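Local coordinates for GDP-6-deoxy-D-mannose reductase (PDB 6X3B), which probably reduces GDP-4-dehydro-6-deoxy-D-mannose to GDP-D-rhamnose with NADPH, a step in the biosynthesis of the lipopolysaccharide O-antigen of Pseudomonas aeruginosa, at residues L174-F179 against L233-H238. Residues are numbered along the deposited sequence; the frame is centred on the assembly and turned at random.
Sequences LVARPF and LRLLSH. With NDP (NADPH dihydro-nicotinamide-adenine-dinucleotide phosphate), chain E.
L174 and L235 mark the closest approach of the two backbones, their CA atoms 7.6 Å apart where strand 174-178 runs over 233-238 of helix 225-238. The short axes come within 9.7 Å and are nearly antiparallel, at 154°, as expected of a helix lying along one face of a largely parallel nucleotide-binding sheet. Strand alternation then selects the residues: L174 and A176 send their CB atoms toward the helix, whereas V175 between them faces the other side of the sheet. Of the two, L174 reaches farther, to the main chain of the helix. With CG anti to its carbonyl carbon (chi1 -47°), its CD1 methyl comes 3.2 Å from L235 O, a close methyl-to-carbonyl approach; the same CD1 lies 4.4 Å from L235 CB. L235 answers from the helix side. Its CG is likewise anti to the carbonyl carbon (chi1 -80°), and the small A176 methyl, CB, meets one methyl of L235, its CD1, at 3.9 Å. L235 also touches Y245 of the neighbouring strand 244-247, and L174 and L236 both rest on L121 of strand 119-123, which spreads the helix across three strands of the Rossmann-type sheet. Farther along the same strand the chain reaches the cofactor: P178 CG packs 3.9 Å from C5N of the nicotinamide ring, and F179 O lies 3.8 Å from its C4N. Between these two segments the join is buried apolar packing, with no hydrogen bond or salt bridge; the polar tie between helix and strand comes just before 174-179, where R172 NH1 is hydrogen-bonded to L236 O, while backbone hydrogen bonds, such as those of V175 with A243 and Y245, tie the strand to its neighbours in the sheet.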
loop_
_atom_site.group_PDB
_atom_site.type_symbol
_atom_site.label_atom_id
_atom_site.label_comp_id
_atom_site.label_asym_id
_atom_site.label_seq_id
_atom_site.Cartn_x
_atom_site.Cartn_y
_atom_site.Cartn_z
ATOM N N LEU A 174 -8.835 1.449 12.739
ATOM C CA LEU A 174 -8.270 2.782 12.785
ATOM C C LEU A 174 -6.791 2.700 12.426
ATOM O O LEU A 174 -6.118 1.697 12.705
ATOM C CB LEU A 174 -8.408 3.385 14.182
ATOM C CG LEU A 174 -9.793 3.263 14.826
ATOM C CD1 LEU A 174 -9.649 3.441 16.340
ATOM C CD2 LEU A 174 -10.709 4.335 14.241
ATOM N N VAL A 175 -6.290 3.762 11.806
ATOM C CA VAL A 175 -4.886 3.859 11.440
ATOM C C VAL A 175 -4.321 5.131 12.055
ATOM O O VAL A 175 -4.900 6.216 11.912
ATOM C CB VAL A 175 -4.689 3.846 9.912
ATOM C CG1 VAL A 175 -3.266 4.240 9.578
ATOM C CG2 VAL A 175 -4.980 2.467 9.364
ATOM N N ALA A 176 -3.191 4.999 12.734
ATOM C CA ALA A 176 -2.453 6.141 13.231
ATOM C C ALA A 176 -1.135 6.241 12.481
ATOM O O ALA A 176 -0.465 5.225 12.281
ATOM C CB ALA A 176 -2.187 6.006 14.730
ATOM N N ARG A 177 -0.749 7.465 12.094
ATOM C CA ARG A 177 0.558 7.756 11.483
ATOM C C ARG A 177 1.356 8.640 12.432
ATOM O O ARG A 177 1.297 9.875 12.343
ATOM C CB ARG A 177 0.414 8.434 10.113
ATOM C CG ARG A 177 -0.199 7.522 9.050
ATOM C CD ARG A 177 -0.542 8.274 7.756
ATOM N NE ARG A 177 -0.964 7.345 6.719
ATOM C CZ ARG A 177 -1.473 7.728 5.550
ATOM N NH1 ARG A 177 -1.644 9.026 5.301
ATOM N NH2 ARG A 177 -1.812 6.820 4.639
ATOM N N PRO A 178 2.083 8.071 13.382
ATOM C CA PRO A 178 2.855 8.905 14.309
ATOM C C PRO A 178 4.100 9.442 13.634
ATOM O O PRO A 178 4.729 8.767 12.811
ATOM C CB PRO A 178 3.221 7.933 15.435
ATOM C CG PRO A 178 3.284 6.581 14.720
ATOM C CD PRO A 178 2.173 6.634 13.705
ATOM N N PHE A 179 4.454 10.673 13.992
ATOM C CA PHE A 179 5.698 11.239 13.495
ATOM C C PHE A 179 6.792 10.943 14.527
ATOM O O PHE A 179 6.741 9.895 15.179
ATOM C CB PHE A 179 5.492 12.729 13.167
ATOM C CG PHE A 179 4.673 12.956 11.889
ATOM C CD1 PHE A 179 3.404 12.407 11.754
ATOM C CD2 PHE A 179 5.192 13.679 10.821
ATOM C CE1 PHE A 179 2.643 12.601 10.590
ATOM C CE2 PHE A 179 4.445 13.885 9.660
ATOM C CZ PHE A 179 3.167 13.335 9.540
ATOM N N LEU A 233 -4.726 5.641 22.735
ATOM C CA LEU A 233 -5.851 5.258 23.595
ATOM C C LEU A 233 -7.087 6.110 23.309
ATOM O O LEU A 233 -8.224 5.612 23.378
ATOM C CB LEU A 233 -5.439 5.375 25.063
ATOM C CG LEU A 233 -4.333 4.396 25.506
ATOM C CD1 LEU A 233 -3.969 4.642 26.973
ATOM C CD2 LEU A 233 -4.750 2.929 25.286
ATOM N N ARG A 234 -6.895 7.398 23.017
ATOM C CA ARG A 234 -8.050 8.241 22.673
ATOM C C ARG A 234 -8.627 7.870 21.311
ATOM O O ARG A 234 -9.844 7.995 21.089
ATOM C CB ARG A 234 -7.652 9.711 22.704
ATOM C CG ARG A 234 -7.228 10.173 24.095
ATOM C CD ARG A 234 -7.266 11.669 24.215
ATOM N NE ARG A 234 -8.628 12.120 24.421
ATOM C CZ ARG A 234 -9.202 12.233 25.611
ATOM N NH1 ARG A 234 -8.518 11.929 26.706
ATOM N NH2 ARG A 234 -10.463 12.638 25.702
ATOM N N LEU A 235 -7.781 7.377 20.405
ATOM C CA LEU A 235 -8.291 6.848 19.147
ATOM C C LEU A 235 -9.159 5.618 19.385
ATOM O O LEU A 235 -10.237 5.484 18.783
ATOM C CB LEU A 235 -7.129 6.535 18.203
ATOM C CG LEU A 235 -6.571 7.756 17.479
ATOM C CD1 LEU A 235 -5.293 7.392 16.703
ATOM C CD2 LEU A 235 -7.633 8.334 16.558
ATOM N N LEU A 236 -8.697 4.692 20.244
ATOM C CA LEU A 236 -9.524 3.541 20.600
ATOM C C LEU A 236 -10.870 3.993 21.149
ATOM O O LEU A 236 -11.902 3.377 20.862
ATOM C CB LEU A 236 -8.832 2.674 21.651
ATOM C CG LEU A 236 -7.522 1.981 21.261
ATOM C CD1 LEU A 236 -7.056 1.116 22.436
ATOM C CD2 LEU A 236 -7.729 1.106 20.031
ATOM N N SER A 237 -10.869 5.053 21.959
ATOM C CA SER A 237 -12.122 5.505 22.561
ATOM C C SER A 237 -13.001 6.270 21.579
ATOM O O SER A 237 -14.228 6.190 21.675
ATOM C CB SER A 237 -11.854 6.399 23.771
ATOM O OG SER A 237 -11.291 5.661 24.834
ATOM N N HIS A 238 -12.411 7.021 20.647
ATOM C CA HIS A 238 -13.171 8.038 19.922
ATOM C C HIS A 238 -12.980 8.040 18.409
ATOM O O HIS A 238 -13.734 8.741 17.722
ATOM C CB HIS A 238 -12.831 9.448 20.447
ATOM C CG HIS A 238 -12.977 9.604 21.935
ATOM N ND1 HIS A 238 -14.180 9.422 22.593
ATOM C CD2 HIS A 238 -12.080 9.966 22.884
ATOM C CE1 HIS A 238 -14.007 9.638 23.887
ATOM N NE2 HIS A 238 -12.744 9.975 24.090
HETATM P PA NDP E . 10.577 -1.808 18.303
HETATM O O1A NDP E . 11.407 -2.258 17.148
HETATM O O2A NDP E . 11.261 -1.178 19.469
HETATM O O5B NDP E . 9.670 -3.024 18.815
HETATM C C5B NDP E . 9.169 -3.980 17.850
HETATM C C4B NDP E . 8.361 -5.030 18.572
HETATM O O4B NDP E . 7.836 -5.977 17.607
HETATM C C3B NDP E . 9.121 -5.865 19.613
HETATM O O3B NDP E . 8.328 -6.074 20.775
HETATM C C2B NDP E . 9.405 -7.162 18.866
HETATM O O2B NDP E . 9.508 -8.253 19.777
HETATM C C1B NDP E . 8.143 -7.285 18.025
HETATM N N9A NDP E . 8.299 -8.130 16.849
HETATM C C8A NDP E . 9.169 -7.939 15.805
HETATM N N7A NDP E . 9.090 -8.869 14.887
HETATM C C5A NDP E . 8.108 -9.730 15.354
HETATM C C6A NDP E . 7.559 -10.916 14.835
HETATM N N6A NDP E . 7.968 -11.430 13.678
HETATM N N1A NDP E . 6.591 -11.537 15.550
HETATM C C2A NDP E . 6.212 -10.985 16.709
HETATM N N3A NDP E . 6.653 -9.876 17.297
HETATM C C4A NDP E . 7.612 -9.286 16.563
HETATM O O3 NDP E . 9.458 -0.793 17.771
HETATM P PN NDP E . 8.945 0.600 18.371
HETATM O O1N NDP E . 8.322 0.342 19.702
HETATM O O2N NDP E . 10.056 1.591 18.287
HETATM O O5D NDP E . 7.804 0.992 17.316
HETATM C C5D NDP E . 6.431 0.639 17.611
HETATM C C4D NDP E . 5.580 0.923 16.398
HETATM O O4D NDP E . 5.640 2.341 16.101
HETATM C C3D NDP E . 5.996 0.200 15.109
HETATM O O3D NDP E . 4.859 -0.212 14.363
HETATM C C2D NDP E . 6.805 1.276 14.389
HETATM O O2D NDP E . 6.843 1.091 12.982
HETATM C C1D NDP E . 6.049 2.544 14.770
HETATM N N1N NDP E . 6.910 3.762 14.713
HETATM C C2N NDP E . 7.880 3.985 15.653
HETATM C C3N NDP E . 8.573 5.164 15.705
HETATM C C7N NDP E . 9.772 5.231 16.571
HETATM O O7N NDP E . 10.467 6.252 16.577
HETATM N N7N NDP E . 10.063 4.180 17.323
HETATM C C4N NDP E . 8.083 6.311 14.890
HETATM C C5N NDP E . 7.076 5.939 13.883
HETATM C C6N NDP E . 6.741 4.682 13.708
HETATM P P2B NDP E . 10.982 -8.912 19.739
HETATM O O1X NDP E . 10.948 -10.047 20.740
HETATM O O2X NDP E . 11.217 -9.404 18.327
HETATM O O3X NDP E . 11.962 -7.828 20.137
#